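Local atomic coordinates of lipase (Rhizopus chinensis, PDB entry 6A0W), a protein that probably hydrolyses the ester bonds of triacylglycerols as a secreted class 3 lipase of the alpha/beta-hydrolase clan. Residues A[177-189]-A[212-224]. Residues are numbered along the deposited sequence; the frame is centred on the assembly and turned at random.
With SO4 (sulfate ion), chain D.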
ATOM      1  N   GLN A 177       0.705   4.135   5.230  1.00 29.00           N
ATOM      2  CA  GLN A 177      -0.156   4.023   6.399  1.00 24.77           C
ATOM      3  C   GLN A 177      -0.578   2.585   6.672  1.00 31.93           C
ATOM      4  O   GLN A 177      -0.640   2.122   7.827  1.00 26.76           O
ATOM      5  CB  GLN A 177      -1.386   4.912   6.223  1.00 24.37           C
ATOM      6  CG  GLN A 177      -1.073   6.402   6.062  1.00 27.42           C
ATOM      7  CD  GLN A 177      -0.318   6.924   7.273  1.00 32.19           C
ATOM      8  OE1 GLN A 177      -0.741   6.609   8.374  1.00 31.26           O
ATOM      9  NE2 GLN A 177       0.891   7.469   7.079  1.00 26.15           N
ATOM     10  N   ALA A 178      -0.862   1.847   5.597  1.00 29.81           N
ATOM     11  CA  ALA A 178      -1.254   0.446   5.735  1.00 25.84           C
ATOM     12  C   ALA A 178      -0.187  -0.369   6.475  1.00 25.49           C
ATOM     13  O   ALA A 178      -0.510  -1.138   7.379  1.00 27.12           O
ATOM     14  CB  ALA A 178      -1.539  -0.177   4.358  1.00 30.50           C
ATOM     15  N   LEU A 179       1.068  -0.208   6.064  1.00 23.24           N
ATOM     16  CA  LEU A 179       2.162  -0.985   6.618  1.00 27.05           C
ATOM     17  C   LEU A 179       2.371  -0.580   8.101  1.00 27.42           C
ATOM     18  O   LEU A 179       2.455  -1.428   8.981  1.00 27.28           O
ATOM     19  CB  LEU A 179       3.436  -0.658   5.851  1.00 22.09           C
ATOM     20  CG  LEU A 179       4.695  -1.306   6.393  1.00 26.67           C
ATOM     21  CD1 LEU A 179       4.518  -2.818   6.419  1.00 30.26           C
ATOM     22  CD2 LEU A 179       5.899  -0.929   5.539  1.00 27.50           C
ATOM     23  N   LEU A 180       2.294   0.719   8.368  1.00 27.75           N
ATOM     24  CA  LEU A 180       2.454   1.213   9.752  1.00 28.72           C
ATOM     25  C   LEU A 180       1.304   0.757  10.634  1.00 27.47           C
ATOM     26  O   LEU A 180       1.533   0.195  11.720  1.00 29.69           O
ATOM     27  CB  LEU A 180       2.618   2.734   9.765  1.00 26.64           C
ATOM     28  CG  LEU A 180       3.905   3.298   9.134  1.00 28.36           C
ATOM     29  CD1 LEU A 180       3.871   4.830   9.024  1.00 33.29           C
ATOM     30  CD2 LEU A 180       5.135   2.872   9.907  1.00 29.78           C
ATOM     31  N   ALA A 181       0.112   0.723  10.061  1.00 24.14           N
ATOM     32  CA  ALA A 181      -1.011   0.203  10.795  1.00 28.88           C
ATOM     33  C   ALA A 181      -0.825  -1.279  11.073  1.00 33.25           C
ATOM     34  O   ALA A 181      -1.214  -1.779  12.142  1.00 30.21           O
ATOM     35  CB  ALA A 181      -2.317   0.428  10.042  1.00 30.25           C
ATOM     36  N   GLY A 182      -0.398  -2.019  10.053  1.00 29.84           N
ATOM     37  CA  GLY A 182      -0.256  -3.458  10.230  1.00 29.61           C
ATOM     38  C   GLY A 182       0.765  -3.783  11.328  1.00 26.32           C
ATOM     39  O   GLY A 182       0.542  -4.663  12.133  1.00 26.17           O
ATOM     40  N   MET A 183       1.894  -3.087  11.332  1.00 27.21           N
ATOM     41  CA  MET A 183       2.888  -3.256  12.397  1.00 30.52           C
ATOM     42  C   MET A 183       2.387  -2.862  13.821  1.00 32.86           C
ATOM     43  O   MET A 183       2.507  -3.662  14.774  1.00 30.32           O
ATOM     44  CB  MET A 183       4.150  -2.488  12.030  1.00 26.49           C
ATOM     45  CG  MET A 183       4.882  -3.021  10.804  1.00 28.47           C
ATOM     46  SD  MET A 183       5.358  -4.745  10.996  1.00 29.71           S
ATOM     47  CE  MET A 183       3.986  -5.539  10.175  1.00 28.73           C
ATOM     48  N   ASP A 184       1.547  -1.835  13.884  1.00 30.58           N
ATOM     49  CA  ASP A 184       0.934  -1.401  15.169  1.00 28.86           C
ATOM     50  C   ASP A 184      -0.086  -2.408  15.673  1.00 31.19           C
ATOM     51  O   ASP A 184      -0.109  -2.799  16.852  1.00 32.13           O
ATOM     52  CB  ASP A 184       0.279  -0.012  14.967  1.00 29.17           C
ATOM     53  CG  ASP A 184       0.064   0.772  16.288  1.00 33.99           C
ATOM     54  OD1 ASP A 184       0.675   0.426  17.304  1.00 32.96           O
ATOM     55  OD2 ASP A 184      -0.760   1.706  16.320  1.00 30.69           O
ATOM     56  N   LEU A 185      -0.955  -2.859  14.787  1.00 29.47           N
ATOM     57  CA  LEU A 185      -1.850  -3.938  15.131  1.00 27.49           C
ATOM     58  C   LEU A 185      -1.085  -5.180  15.637  1.00 35.65           C
ATOM     59  O   LEU A 185      -1.473  -5.811  16.638  1.00 30.41           O
ATOM     60  CB  LEU A 185      -2.726  -4.298  13.926  1.00 30.39           C
ATOM     61  CG  LEU A 185      -3.743  -3.204  13.597  1.00 34.77           C
ATOM     62  CD1 LEU A 185      -4.291  -3.321  12.176  1.00 33.90           C
ATOM     63  CD2 LEU A 185      -4.870  -3.241  14.635  1.00 32.98           C
ATOM     64  N   TYR A 186      -0.043  -5.581  14.913  1.00 30.28           N
ATOM     65  CA  TYR A 186       0.750  -6.713  15.381  1.00 36.62           C
ATOM     66  C   TYR A 186       1.293  -6.424  16.804  1.00 36.59           C
ATOM     67  O   TYR A 186       1.398  -7.339  17.617  1.00 33.33           O
ATOM     68  CB  TYR A 186       1.896  -7.017  14.411  1.00 33.46           C
ATOM     69  CG  TYR A 186       2.934  -8.018  14.905  1.00 28.61           C
ATOM     70  CD1 TYR A 186       2.688  -9.389  14.912  1.00 33.91           C
ATOM     71  CD2 TYR A 186       4.191  -7.584  15.267  1.00 35.21           C
ATOM     72  CE1 TYR A 186       3.646 -10.296  15.388  1.00 34.87           C
ATOM     73  CE2 TYR A 186       5.175  -8.469  15.693  1.00 36.80           C
ATOM     74  CZ  TYR A 186       4.903  -9.803  15.733  1.00 35.78           C
ATOM     75  OH  TYR A 186       5.935 -10.575  16.162  1.00 42.72           O
ATOM     76  N   GLN A 187       1.773  -5.205  17.025  1.00 29.29           N
ATOM     77  CA  GLN A 187       2.433  -4.866  18.290  1.00 32.71           C
ATOM     78  C   GLN A 187       1.423  -4.821  19.418  1.00 35.01           C
ATOM     79  O   GLN A 187       1.664  -5.405  20.438  1.00 34.81           O
ATOM     80  CB  GLN A 187       3.210  -3.562  18.197  1.00 30.31           C
ATOM     81  CG  GLN A 187       4.467  -3.630  17.347  1.00 29.69           C
ATOM     82  CD  GLN A 187       4.771  -2.348  16.621  1.00 28.99           C
ATOM     83  OE1 GLN A 187       4.129  -1.335  16.869  1.00 33.90           O
ATOM     84  NE2 GLN A 187       5.795  -2.358  15.742  1.00 30.21           N
ATOM     85  N   ARG A 188       0.216  -4.317  19.192  1.00 32.49           N
ATOM     86  CA  ARG A 188      -0.637  -3.945  20.304  1.00 30.72           C
ATOM     87  C   ARG A 188      -1.944  -4.637  20.348  1.00 33.09           C
ATOM     88  O   ARG A 188      -2.665  -4.521  21.329  1.00 32.48           O
ATOM     89  CB  ARG A 188      -0.856  -2.450  20.285  1.00 30.26           C
ATOM     90  CG  ARG A 188       0.427  -1.674  20.481  1.00 31.22           C
ATOM     91  CD  ARG A 188       0.135  -0.219  20.843  1.00 34.89           C
ATOM     92  NE  ARG A 188      -0.522   0.510  19.760  1.00 33.39           N
ATOM     93  CZ  ARG A 188      -1.670   1.155  19.872  1.00 45.79           C
ATOM     94  NH1 ARG A 188      -2.147   1.824  18.828  1.00 40.69           N
ATOM     95  NH2 ARG A 188      -2.261   1.264  21.067  1.00 43.68           N
ATOM     96  N   GLU A 189      -2.280  -5.387  19.306  1.00 28.84           N
ATOM     97  CA  GLU A 189      -3.522  -6.141  19.336  1.00 29.64           C
ATOM     98  C   GLU A 189      -3.146  -7.610  19.289  1.00 41.44           C
ATOM     99  O   GLU A 189      -2.803  -8.163  18.243  1.00 35.12           O
ATOM    100  CB  GLU A 189      -4.389  -5.740  18.149  1.00 32.54           C
ATOM    101  CG  GLU A 189      -5.551  -6.642  17.844  1.00 37.15           C
ATOM    102  CD  GLU A 189      -6.474  -6.841  19.040  1.00 41.18           C
ATOM    103  OE1 GLU A 189      -7.448  -6.066  19.172  1.00 34.81           O
ATOM    104  OE2 GLU A 189      -6.289  -7.839  19.774  1.00 35.38           O
ATOM    105  N   PHE A 212      14.184  -1.256   9.959  1.00 28.30           N
ATOM    106  CA  PHE A 212      12.735  -1.280   9.942  1.00 30.89           C
ATOM    107  C   PHE A 212      12.245  -2.435   9.043  1.00 25.08           C
ATOM    108  O   PHE A 212      11.356  -3.183   9.419  1.00 28.30           O
ATOM    109  CB  PHE A 212      12.166   0.076   9.464  1.00 30.51           C
ATOM    110  CG  PHE A 212      10.675   0.047   9.198  1.00 28.45           C
ATOM    111  CD1 PHE A 212       9.771   0.096  10.233  1.00 29.28           C
ATOM    112  CD2 PHE A 212      10.197   0.017   7.898  1.00 31.50           C
ATOM    113  CE1 PHE A 212       8.405   0.059   9.998  1.00 31.03           C
ATOM    114  CE2 PHE A 212       8.839  -0.040   7.648  1.00 32.22           C
ATOM    115  CZ  PHE A 212       7.944   0.032   8.700  1.00 33.84           C
ATOM    116  N   ALA A 213      12.858  -2.559   7.881  1.00 24.54           N
ATOM    117  CA  ALA A 213      12.531  -3.585   6.894  1.00 28.15           C
ATOM    118  C   ALA A 213      12.795  -4.994   7.445  1.00 30.58           C
ATOM    119  O   ALA A 213      11.923  -5.863   7.353  1.00 29.47           O
ATOM    120  CB  ALA A 213      13.328  -3.340   5.614  1.00 27.06           C
ATOM    121  N   TYR A 214      13.920  -5.175   8.138  1.00 25.63           N
ATOM    122  CA  TYR A 214      14.190  -6.468   8.765  1.00 25.79           C
ATOM    123  C   TYR A 214      13.181  -6.779   9.838  1.00 29.54           C
ATOM    124  O   TYR A 214      12.730  -7.926   9.972  1.00 26.03           O
ATOM    125  CB  TYR A 214      15.608  -6.543   9.341  1.00 31.09           C
ATOM    126  CG  TYR A 214      16.686  -6.162   8.350  1.00 29.43           C
ATOM    127  CD1 TYR A 214      16.573  -6.474   7.006  1.00 30.40           C
ATOM    128  CD2 TYR A 214      17.855  -5.556   8.784  1.00 35.24           C
ATOM    129  CE1 TYR A 214      17.587  -6.147   6.100  1.00 31.23           C
ATOM    130  CE2 TYR A 214      18.871  -5.237   7.907  1.00 32.40           C
ATOM    131  CZ  TYR A 214      18.713  -5.500   6.561  1.00 38.41           C
ATOM    132  OH  TYR A 214      19.719  -5.148   5.690  1.00 41.22           O
ATOM    133  N   TYR A 215      12.799  -5.755  10.599  1.00 28.65           N
ATOM    134  CA  TYR A 215      11.779  -5.938  11.612  1.00 28.32           C
ATOM    135  C   TYR A 215      10.455  -6.389  10.981  1.00 26.99           C
ATOM    136  O   TYR A 215       9.759  -7.275  11.478  1.00 26.42           O
ATOM    137  CB  TYR A 215      11.571  -4.633  12.436  1.00 28.25           C
ATOM    138  CG  TYR A 215      10.345  -4.705  13.324  1.00 24.92           C
ATOM    139  CD1 TYR A 215      10.301  -5.541  14.418  1.00 25.67           C
ATOM    140  CD2 TYR A 215       9.201  -4.003  13.003  1.00 28.04           C
ATOM    141  CE1 TYR A 215       9.140  -5.701  15.167  1.00 28.90           C
ATOM    142  CE2 TYR A 215       8.033  -4.190  13.704  1.00 26.00           C
ATOM    143  CZ  TYR A 215       8.003  -5.003  14.801  1.00 31.73           C
ATOM    144  OH  TYR A 215       6.829  -5.107  15.524  1.00 28.30           O
ATOM    145  N   VAL A 216      10.027  -5.681   9.950  1.00 27.98           N
ATOM    146  CA  VAL A 216       8.750  -6.015   9.329  1.00 28.03           C
ATOM    147  C   VAL A 216       8.739  -7.493   8.890  1.00 24.40           C
ATOM    148  O   VAL A 216       7.793  -8.246   9.160  1.00 24.97           O
ATOM    149  CB  VAL A 216       8.506  -5.105   8.109  1.00 25.87           C
ATOM    150  CG1 VAL A 216       7.381  -5.673   7.262  1.00 27.88           C
ATOM    151  CG2 VAL A 216       8.147  -3.698   8.572  1.00 28.71           C
ATOM    152  N   ASP A 217       9.819  -7.893   8.248  1.00 26.69           N
ATOM    153  CA  ASP A 217      10.005  -9.297   7.813  1.00 29.33           C
ATOM    154  C   ASP A 217      10.001 -10.284   8.988  1.00 31.00           C
ATOM    155  O   ASP A 217       9.359 -11.321   8.915  1.00 29.54           O
ATOM    156  CB  ASP A 217      11.322  -9.410   7.023  1.00 31.97           C
ATOM    157  CG  ASP A 217      11.202  -8.908   5.611  1.00 32.73           C
ATOM    158  OD1 ASP A 217      10.048  -8.678   5.153  1.00 31.30           O
ATOM    159  OD2 ASP A 217      12.264  -8.748   4.947  1.00 32.33           O
ATOM    160  N   SER A 218      10.529  -9.861  10.138  1.00 30.08           N
ATOM    161  CA  SER A 218      10.588 -10.719  11.326  1.00 26.81           C
ATOM    162  C   SER A 218       9.258 -10.979  11.921  1.00 27.09           C
ATOM    163  O   SER A 218       9.099 -11.956  12.639  1.00 31.15           O
ATOM    164  CB  SER A 218      11.478 -10.115  12.414  1.00 31.50           C
ATOM    165  OG  SER A 218      10.887  -9.012  13.068  1.00 26.96           O
ATOM    166  N   THR A 219       8.277 -10.123  11.654  1.00 25.54           N
ATOM    167  CA  THR A 219       6.970 -10.324  12.273  1.00 25.80           C
ATOM    168  C   THR A 219       6.230 -11.477  11.634  1.00 25.90           C
ATOM    169  O   THR A 219       5.187 -11.937  12.167  1.00 28.81           O
ATOM    170  CB  THR A 219       6.045  -9.076  12.167  1.00 32.17           C
ATOM    171  OG1 THR A 219       5.703  -8.801  10.795  1.00 29.43           O
ATOM    172  CG2 THR A 219       6.710  -7.821  12.765  1.00 28.90           C
ATOM    173  N   GLY A 220       6.586 -11.796  10.391  1.00 29.46           N
ATOM    174  CA  GLY A 220       5.790 -12.821   9.648  1.00 27.77           C
ATOM    175  C   GLY A 220       4.415 -12.352   9.192  1.00 29.48           C
ATOM    176  O   GLY A 220       3.681 -13.117   8.557  1.00 26.98           O
ATOM    177  N   ILE A 221       4.048 -11.094   9.461  1.00 27.24           N
ATOM    178  CA  ILE A 221       2.803 -10.559   8.874  1.00 27.51           C
ATOM    179  C   ILE A 221       2.981 -10.423   7.344  1.00 25.95           C
ATOM    180  O   ILE A 221       3.863  -9.685   6.893  1.00 26.99           O
ATOM    181  CB  ILE A 221       2.443  -9.155   9.409  1.00 32.31           C
ATOM    182  CG1 ILE A 221       2.241  -9.207  10.935  1.00 35.23           C
ATOM    183  CG2 ILE A 221       1.150  -8.627   8.739  1.00 27.70           C
ATOM    184  CD1 ILE A 221       1.142 -10.130  11.426  1.00 32.60           C
ATOM    185  N   PRO A 222       2.135 -11.092   6.555  1.00 28.19           N
ATOM    186  CA  PRO A 222       2.291 -11.009   5.098  1.00 30.49           C
ATOM    187  C   PRO A 222       2.098  -9.574   4.605  1.00 26.29           C
ATOM    188  O   PRO A 222       1.163  -8.902   5.001  1.00 27.00           O
ATOM    189  CB  PRO A 222       1.157 -11.917   4.588  1.00 28.47           C
ATOM    190  CG  PRO A 222       0.988 -12.916   5.696  1.00 31.95           C
ATOM    191  CD  PRO A 222       1.039 -12.020   6.909  1.00 31.61           C
ATOM    192  N   PHE A 223       3.123  -9.041   3.968  1.00 26.52           N
ATOM    193  CA  PHE A 223       3.091  -7.712   3.408  1.00 26.48           C
ATOM    194  C   PHE A 223       3.280  -7.813   1.890  1.00 28.88           C
ATOM    195  O   PHE A 223       4.370  -8.104   1.417  1.00 27.64           O
ATOM    196  CB  PHE A 223       4.235  -6.917   4.036  1.00 28.00           C
ATOM    197  CG  PHE A 223       4.423  -5.525   3.479  1.00 26.77           C
ATOM    198  CD1 PHE A 223       3.348  -4.780   3.043  1.00 29.50           C
ATOM    199  CD2 PHE A 223       5.675  -4.950   3.437  1.00 24.73           C
ATOM    200  CE1 PHE A 223       3.536  -3.512   2.555  1.00 26.75           C
ATOM    201  CE2 PHE A 223       5.884  -3.723   2.832  1.00 24.41           C
ATOM    202  CZ  PHE A 223       4.799  -2.968   2.482  1.00 26.94           C
ATOM    203  N   HIS A 224       2.238  -7.474   1.141  1.00 29.87           N
ATOM    204  CA  HIS A 224       2.255  -7.619  -0.312  1.00 29.07           C
ATOM    205  C   HIS A 224       2.422  -6.254  -0.953  1.00 26.27           C
ATOM    206  O   HIS A 224       1.672  -5.327  -0.642  1.00 29.75           O
ATOM    207  CB  HIS A 224       0.927  -8.215  -0.774  1.00 28.01           C
ATOM    208  CG  HIS A 224       0.636  -9.552  -0.200  1.00 29.06           C
ATOM    209  ND1 HIS A 224       0.952 -10.722  -0.861  1.00 33.12           N
ATOM    210  CD2 HIS A 224      -0.029  -9.913   0.924  1.00 32.90           C
ATOM    211  CE1 HIS A 224       0.551 -11.744  -0.127  1.00 30.98           C
ATOM    212  NE2 HIS A 224      -0.073 -11.280   0.942  1.00 30.21           N
TER
HETATM  213  S   SO4 D 403      22.725  -4.125   7.632  1.00 78.42           S
HETATM  214  O1  SO4 D 403      21.732  -3.030   7.516  1.00 74.77           O
HETATM  215  O2  SO4 D 403      23.948  -3.838   6.834  1.00 89.86           O
HETATM  216  O3  SO4 D 403      23.081  -4.243   9.065  1.00 91.56           O
HETATM  217  O4  SO4 D 403      22.197  -5.444   7.205  1.00 77.92           O
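L179 packs against F223 and F212 at the buried, apolar end of this contact. Its CD1 lies 3.7 Å from the centroid of the F223 ring and nearly on the ring normal, a CH-pi contact over the face. With CG anti to the backbone N (chi1 175°), the branch turns toward both rings, and CD2 sits between the edge of F212 at CE2 (3.7 Å) and the F223 rim. M183 fills the middle: its chain bends at chi2 and chi3, placing SD 3.8 Å from V216 CG2 and obliquely beside the Y215 ring, a Met-aromatic contact, with CE near T219 OG1 and I221 CB.

At the other end Y186, Q187 and Y215 are partly exposed, with T219 and I221 buried beneath them. Packing stays close even here: T219 CG2 comes within 3.4 Å of Y186 CE2, T219 CB sits over one face of that ring, and I221 CD1 touches Y186 CD1. Q187 NE2 donates to Y215 OH (2.9 Å, N-H...O 163°), with the hydroxyl almost in the amide plane; the same nitrogen also bonds Y127 OH.

Helix 173-188 thus packs on helix 210-218 (56° between segments 177-188 and 212-218), the loop after it and the start of strand 223-228. The apolar core makes little directional demand, whereas the straight, in-plane Q187-Y215 bond would orient amide and hydroxyl at the margin.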